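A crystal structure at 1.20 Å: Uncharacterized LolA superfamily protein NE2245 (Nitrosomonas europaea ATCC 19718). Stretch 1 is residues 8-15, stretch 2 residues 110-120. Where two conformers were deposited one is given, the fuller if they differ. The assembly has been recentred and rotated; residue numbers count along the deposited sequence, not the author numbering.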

ATOM      1  N   THR A   8      -5.186  22.116   6.049  1.00  9.41           N
ATOM      2  CA  THR A   8      -5.017  21.476   7.319  1.00  8.56           C
ATOM      3  C   THR A   8      -4.225  20.189   7.104  1.00  8.02           C
ATOM      4  O   THR A   8      -4.146  19.683   5.981  1.00  8.46           O
ATOM      5  CB  THR A   8      -6.356  21.147   7.982  1.00  8.50           C
ATOM      6  OG1 THR A   8      -6.962  20.060   7.268  1.00 10.37           O
ATOM      7  CG2 THR A   8      -7.269  22.364   8.010  1.00  9.39           C
ATOM      8  N   ALA A   9      -3.651  19.629   8.147  1.00  7.33           N
ATOM      9  CA  ALA A   9      -2.984  18.314   7.996  1.00  8.17           C
ATOM     10  C   ALA A   9      -3.950  17.283   7.405  1.00  7.37           C
ATOM     11  O   ALA A   9      -3.566  16.477   6.562  1.00  7.80           O
ATOM     12  CB  ALA A   9      -2.417  17.865   9.333  1.00  9.31           C
ATOM     13  N   GLN A  10      -5.189  17.300   7.871  1.00  7.68           N
ATOM     14  CA  GLN A  10      -6.193  16.364   7.370  0.70  9.02           C
ATOM     15  C   GLN A  10      -6.449  16.576   5.881  1.00  8.03           C
ATOM     16  O   GLN A  10      -6.536  15.599   5.098  1.00  7.80           O
ATOM     17  CB  GLN A  10      -7.485  16.567   8.154  0.70  9.99           C
ATOM     18  CG  GLN A  10      -7.411  16.012   9.539  0.70 12.11           C
ATOM     19  CD  GLN A  10      -6.630  16.852  10.575  0.70 13.63           C
ATOM     20  OE1 GLN A  10      -6.322  18.082  10.391  0.70 10.57           O
ATOM     21  NE2 GLN A  10      -6.313  16.172  11.716  0.70 15.08           N
ATOM     22  N   SER A  11      -6.577  17.828   5.454  1.00  8.05           N
ATOM     23  CA  SER A  11      -6.852  18.077   4.039  1.00  8.62           C
ATOM     24  C   SER A  11      -5.671  17.745   3.154  1.00  8.23           C
ATOM     25  O   SER A  11      -5.860  17.254   2.055  1.00  8.78           O
ATOM     26  CB  SER A  11      -7.410  19.472   3.786  1.00 10.65           C
ATOM     27  OG  SER A  11      -6.429  20.467   3.914  1.00 13.02           O
ATOM     28  N   ILE A  12      -4.451  17.980   3.639  1.00  7.47           N
ATOM     29  CA  ILE A  12      -3.253  17.627   2.902  1.00  7.20           C
ATOM     30  C   ILE A  12      -3.238  16.109   2.685  1.00  7.89           C
ATOM     31  O   ILE A  12      -2.991  15.625   1.584  1.00  7.74           O
ATOM     32  CB  ILE A  12      -1.978  18.086   3.642  1.00  8.46           C
ATOM     33  CG1 ILE A  12      -1.913  19.621   3.708  1.00  9.84           C
ATOM     34  CG2 ILE A  12      -0.738  17.573   2.931  1.00  9.79           C
ATOM     35  CD1 ILE A  12      -0.876  20.086   4.721  1.00 11.14           C
ATOM     36  N   LEU A  13      -3.483  15.355   3.751  1.00  7.11           N
ATOM     37  CA  LEU A  13      -3.471  13.902   3.639  1.00  7.11           C
ATOM     38  C   LEU A  13      -4.558  13.417   2.688  1.00  7.23           C
ATOM     39  O   LEU A  13      -4.323  12.496   1.909  1.00  8.43           O
ATOM     40  CB  LEU A  13      -3.643  13.267   5.022  1.00  7.51           C
ATOM     41  CG  LEU A  13      -3.410  11.765   5.020  1.00  7.54           C
ATOM     42  CD1 LEU A  13      -2.025  11.377   4.570  1.00 10.17           C
ATOM     43  CD2 LEU A  13      -3.756  11.222   6.441  1.00  9.16           C
ATOM     44  N   GLU A  14      -5.744  14.010   2.783  1.00  7.33           N
ATOM     45  CA  GLU A  14      -6.846  13.655   1.876  0.50  9.12           C
ATOM     46  C   GLU A  14      -6.467  13.871   0.425  1.00  8.03           C
ATOM     47  O   GLU A  14      -6.752  13.050  -0.453  1.00  8.31           O
ATOM     48  CB  GLU A  14      -8.086  14.514   2.191  0.50  9.77           C
ATOM     49  CG  GLU A  14      -8.912  14.002   3.354  0.50 12.63           C
ATOM     50  CD  GLU A  14      -9.887  15.007   3.955  0.50 14.39           C
ATOM     51  OE1 GLU A  14      -9.828  16.224   3.667  0.50 19.49           O
ATOM     52  OE2 GLU A  14     -10.719  14.554   4.770  0.50 20.69           O
ATOM     53  N   LYS A  15      -5.838  15.010   0.169  1.00  8.29           N
ATOM     54  CA  LYS A  15      -5.435  15.360  -1.186  1.00  8.14           C
ATOM     55  C   LYS A  15      -4.379  14.422  -1.705  1.00  8.08           C
ATOM     56  O   LYS A  15      -4.436  14.005  -2.877  1.00  9.13           O
ATOM     57  CB  LYS A  15      -5.023  16.821  -1.310  1.00  9.85           C
ATOM     58  CG  LYS A  15      -6.202  17.760  -1.096  1.00 11.25           C
ATOM     59  CD  LYS A  15      -5.872  19.214  -0.942  1.00 17.40           C
ATOM     60  CE  LYS A  15      -7.151  19.997  -0.609  1.00 21.76           C
ATOM     61  NZ  LYS A  15      -8.163  19.868  -1.693  1.00 27.39           N
ATOM     62  N   ASN A 110      -5.836   3.824   1.527  1.00  8.00           N
ATOM     63  CA  ASN A 110      -5.657   5.222   1.947  1.00  8.12           C
ATOM     64  C   ASN A 110      -4.988   5.341   3.268  1.00  8.81           C
ATOM     65  O   ASN A 110      -5.161   4.458   4.112  1.00  9.81           O
ATOM     66  CB  ASN A 110      -7.026   5.877   2.012  1.00  9.93           C
ATOM     67  CG  ASN A 110      -7.684   5.905   0.629  1.00 10.44           C
ATOM     68  OD1 ASN A 110      -7.062   6.387  -0.298  1.00 10.99           O
ATOM     69  ND2 ASN A 110      -8.868   5.327   0.470  1.00 11.67           N
ATOM     70  N   PHE A 111      -4.236   6.420   3.496  1.00  8.02           N
ATOM     71  CA  PHE A 111      -3.759   6.707   4.844  1.00  8.14           C
ATOM     72  C   PHE A 111      -4.885   7.268   5.720  1.00  7.94           C
ATOM     73  O   PHE A 111      -4.938   6.969   6.920  1.00  8.63           O
ATOM     74  CB  PHE A 111      -2.633   7.729   4.791  1.00  8.51           C
ATOM     75  CG  PHE A 111      -1.355   7.213   4.195  1.00  9.14           C
ATOM     76  CD1 PHE A 111      -0.633   6.184   4.796  1.00 12.25           C
ATOM     77  CD2 PHE A 111      -0.870   7.795   3.038  1.00 10.80           C
ATOM     78  CE1 PHE A 111       0.579   5.731   4.214  1.00 12.52           C
ATOM     79  CE2 PHE A 111       0.343   7.368   2.498  1.00 11.73           C
ATOM     80  CZ  PHE A 111       1.047   6.325   3.093  1.00 13.79           C
ATOM     81  N   THR A 112      -5.746   8.108   5.156  1.00  8.59           N
ATOM     82  CA  THR A 112      -6.853   8.706   5.923  1.00  8.44           C
ATOM     83  C   THR A 112      -7.671   7.595   6.544  1.00  9.57           C
ATOM     84  O   THR A 112      -7.991   6.600   5.877  1.00 10.15           O
ATOM     85  CB  THR A 112      -7.704   9.584   5.032  1.00  9.21           C
ATOM     86  OG1 THR A 112      -6.933  10.694   4.570  1.00  9.32           O
ATOM     87  CG2 THR A 112      -8.915  10.155   5.771  1.00 11.56           C
ATOM     88  N   GLY A 113      -7.994   7.768   7.826  1.00  9.08           N
ATOM     89  CA  GLY A 113      -8.786   6.801   8.585  1.00 10.58           C
ATOM     90  C   GLY A 113      -7.932   5.846   9.409  1.00 10.36           C
ATOM     91  O   GLY A 113      -8.381   5.302  10.417  1.00 11.95           O
ATOM     92  N   ASP A 114      -6.702   5.605   8.971  1.00  9.30           N
ATOM     93  CA  ASP A 114      -5.792   4.709   9.692  1.00  9.41           C
ATOM     94  C   ASP A 114      -4.786   5.458  10.561  1.00  8.16           C
ATOM     95  O   ASP A 114      -4.178   4.878  11.441  1.00  9.23           O
ATOM     96  CB  ASP A 114      -5.005   3.833   8.707  1.00 10.38           C
ATOM     97  CG  ASP A 114      -5.781   2.658   8.164  1.00 12.50           C
ATOM     98  OD1 ASP A 114      -6.973   2.495   8.568  1.00 16.48           O
ATOM     99  OD2 ASP A 114      -5.172   1.891   7.344  1.00 14.37           O
ATOM    100  N   TYR A 115      -4.565   6.752  10.256  1.00  8.97           N
ATOM    101  CA  TYR A 115      -3.528   7.546  10.887  1.00  8.69           C
ATOM    102  C   TYR A 115      -4.079   8.915  11.214  1.00  9.96           C
ATOM    103  O   TYR A 115      -4.796   9.517  10.411  1.00 11.43           O
ATOM    104  CB  TYR A 115      -2.311   7.776   9.956  1.00  9.39           C
ATOM    105  CG  TYR A 115      -1.684   6.476   9.549  1.00  7.81           C
ATOM    106  CD1 TYR A 115      -0.710   5.872  10.340  1.00  8.10           C
ATOM    107  CD2 TYR A 115      -2.112   5.804   8.421  1.00  8.34           C
ATOM    108  CE1 TYR A 115      -0.187   4.619  10.017  1.00  8.49           C
ATOM    109  CE2 TYR A 115      -1.609   4.552   8.091  1.00  8.54           C
ATOM    110  CZ  TYR A 115      -0.654   3.954   8.888  1.00  8.21           C
ATOM    111  OH  TYR A 115      -0.182   2.714   8.585  1.00 10.72           O
ATOM    112  N   HIS A 116      -3.679   9.437  12.367  1.00 10.09           N
ATOM    113  CA  HIS A 116      -3.935  10.838  12.702  1.00  9.63           C
ATOM    114  C   HIS A 116      -2.777  11.670  12.130  1.00  8.77           C
ATOM    115  O   HIS A 116      -1.625  11.385  12.458  1.00  8.87           O
ATOM    116  CB  HIS A 116      -3.959  10.969  14.213  1.00 11.36           C
ATOM    117  CG  HIS A 116      -3.770  12.395  14.673  1.00 15.90           C
ATOM    118  ND1 HIS A 116      -4.800  13.302  14.760  1.00 20.55           N
ATOM    119  CD2 HIS A 116      -2.638  13.094  14.961  1.00 15.26           C
ATOM    120  CE1 HIS A 116      -4.330  14.484  15.145  1.00 17.17           C
ATOM    121  NE2 HIS A 116      -3.017  14.378  15.270  1.00 20.58           N
ATOM    122  N   PRO A 117      -3.053  12.643  11.255  1.00  8.94           N
ATOM    123  CA  PRO A 117      -1.994  13.464  10.687  1.00  8.23           C
ATOM    124  C   PRO A 117      -1.739  14.768  11.443  1.00  7.69           C
ATOM    125  O   PRO A 117      -2.670  15.399  11.917  1.00  8.25           O
ATOM    126  CB  PRO A 117      -2.558  13.789   9.302  1.00  9.36           C
ATOM    127  CG  PRO A 117      -4.022  13.903   9.526  1.00 10.88           C
ATOM    128  CD  PRO A 117      -4.354  12.944  10.651  1.00  9.72           C
ATOM    129  N   GLN A 118      -0.479  15.159  11.507  1.00  7.54           N
ATOM    130  CA  GLN A 118      -0.101  16.443  12.047  1.00  7.61           C
ATOM    131  C   GLN A 118       1.097  16.890  11.251  1.00  7.64           C
ATOM    132  O   GLN A 118       1.981  16.099  10.926  1.00  9.14           O
ATOM    133  CB  GLN A 118       0.249  16.281  13.528  1.00  9.98           C
ATOM    134  CG  GLN A 118       0.658  17.566  14.251  1.00 10.98           C
ATOM    135  CD  GLN A 118       0.733  17.365  15.777  1.00 13.28           C
ATOM    136  OE1 GLN A 118      -0.125  16.730  16.391  1.00 18.60           O
ATOM    137  NE2 GLN A 118       1.741  17.950  16.385  1.00 17.02           N
ATOM    138  N   LEU A 119       1.164  18.186  10.966  1.00  7.05           N
ATOM    139  CA  LEU A 119       2.364  18.698  10.321  1.00  8.19           C
ATOM    140  C   LEU A 119       3.544  18.619  11.268  1.00  8.64           C
ATOM    141  O   LEU A 119       3.506  19.204  12.358  1.00 11.26           O
ATOM    142  CB  LEU A 119       2.141  20.141   9.878  1.00  9.68           C
ATOM    143  CG  LEU A 119       3.277  20.815   9.107  1.00 11.87           C
ATOM    144  CD1 LEU A 119       3.453  20.281   7.704  1.00 12.14           C
ATOM    145  CD2 LEU A 119       3.085  22.314   9.116  1.00 19.29           C
ATOM    146  N   LEU A 120       4.596  17.929  10.877  1.00  8.35           N
ATOM    147  CA  LEU A 120       5.825  17.838  11.668  1.00  9.64           C
ATOM    148  C   LEU A 120       6.686  19.041  11.337  1.00  9.02           C
ATOM    149  O   LEU A 120       7.166  19.743  12.234  1.00 12.02           O
ATOM    150  CB  LEU A 120       6.534  16.502  11.384  1.00  9.94           C
ATOM    151  CG  LEU A 120       7.860  16.372  12.144  1.00 12.73           C
ATOM    152  CD1 LEU A 120       7.630  16.424  13.669  1.00 15.53           C
ATOM    153  CD2 LEU A 120       8.471  15.068  11.717  1.00 14.54           C
TER
HETATM  154  O   HOH W   1      -7.254  13.094   6.023  1.00 17.06           O

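The first turns of a helix lie across a loop and the strand that follows it, and the fit between them is almost wholly one of shape. The axes of helix 9-15 and strand 115-120 approach to 7.5 Å with 111° between their directions, so the helix crosses the strand steeply and offers it few residues. No direct hydrogen bond joins the two stretches; packing and one bridging water do the work, over 437 Å² of buried surface counted on both sides.

The main bump is Leu-13. Its CA-to-CB bond points toward the other stretch, and with chi1 t and chi2 p both its methyls pack on CB of Phe-111, CD1 at 3.7 Å and CD2 at 4.0 Å, and CD2 also reaches to 4.0 Å from CB of Pro-117. Between them the branch point itself is covered, with CG 3.7 Å from OG1 of Thr-112. The hollow is thus made by loop and strand together, and the fork suits a hollow floored by Phe-111 and walled by Pro-117. Phe-111 supplies its floor mainly with the base of the side chain; CB faces the helix, but the end of the ring leads away.

Pro-117 is the flat counterpart on the strand. Its CA-to-CB bond points toward the helix, and CB lies between Leu-13 and Ala-9, where the CB atoms of Ala-9 and Pro-117 are 4.1 Å apart. One turn before Leu-13, Ala-9 has the smallest side chain that can still make a bump, and the backbones come close here: its CA is 5.3 Å from that of Gln-118. The methyl settles directly on the strand's main chain, with CB 3.6 Å from O of Pro-117 and 3.8 Å from CA of Gln-118. Gln-118 can be polar and exposed because its side chain points away, leaving its backbone as the surface on which alanine rests.

Gln-10 closes the margin. Its CB starts sideways, but chi1 m and chi2 p fold the chain back so that NE2 comes 3.9 Å from CG of Pro-117, laying the amide over the proline's outer side while the residue stays exposed.

Where helix and loop leave a gap too wide for direct polar contact, a water fills it. It donates to O of Gln-10 at 2.8 Å and to OG1 of Thr-112 at 2.8 Å, tying a helix carbonyl to the loop hydroxyl that also packs against Leu-13. Threonine suits this place, its hydroxyl serving both packing and the bridge.

Away from the contact, Thr-8 caps the helix: N of Ser-11 donates to OG1 of Thr-8 at 2.9 Å, and N of Thr-8 donates back to OG of Ser-11 at 3.0 Å. This reciprocal box secures the helix start just before Ala-9. The rule is economical: small where backbones are near, forked where loop and strand both offer a surface, and water where the polar atoms stand too far apart to bond.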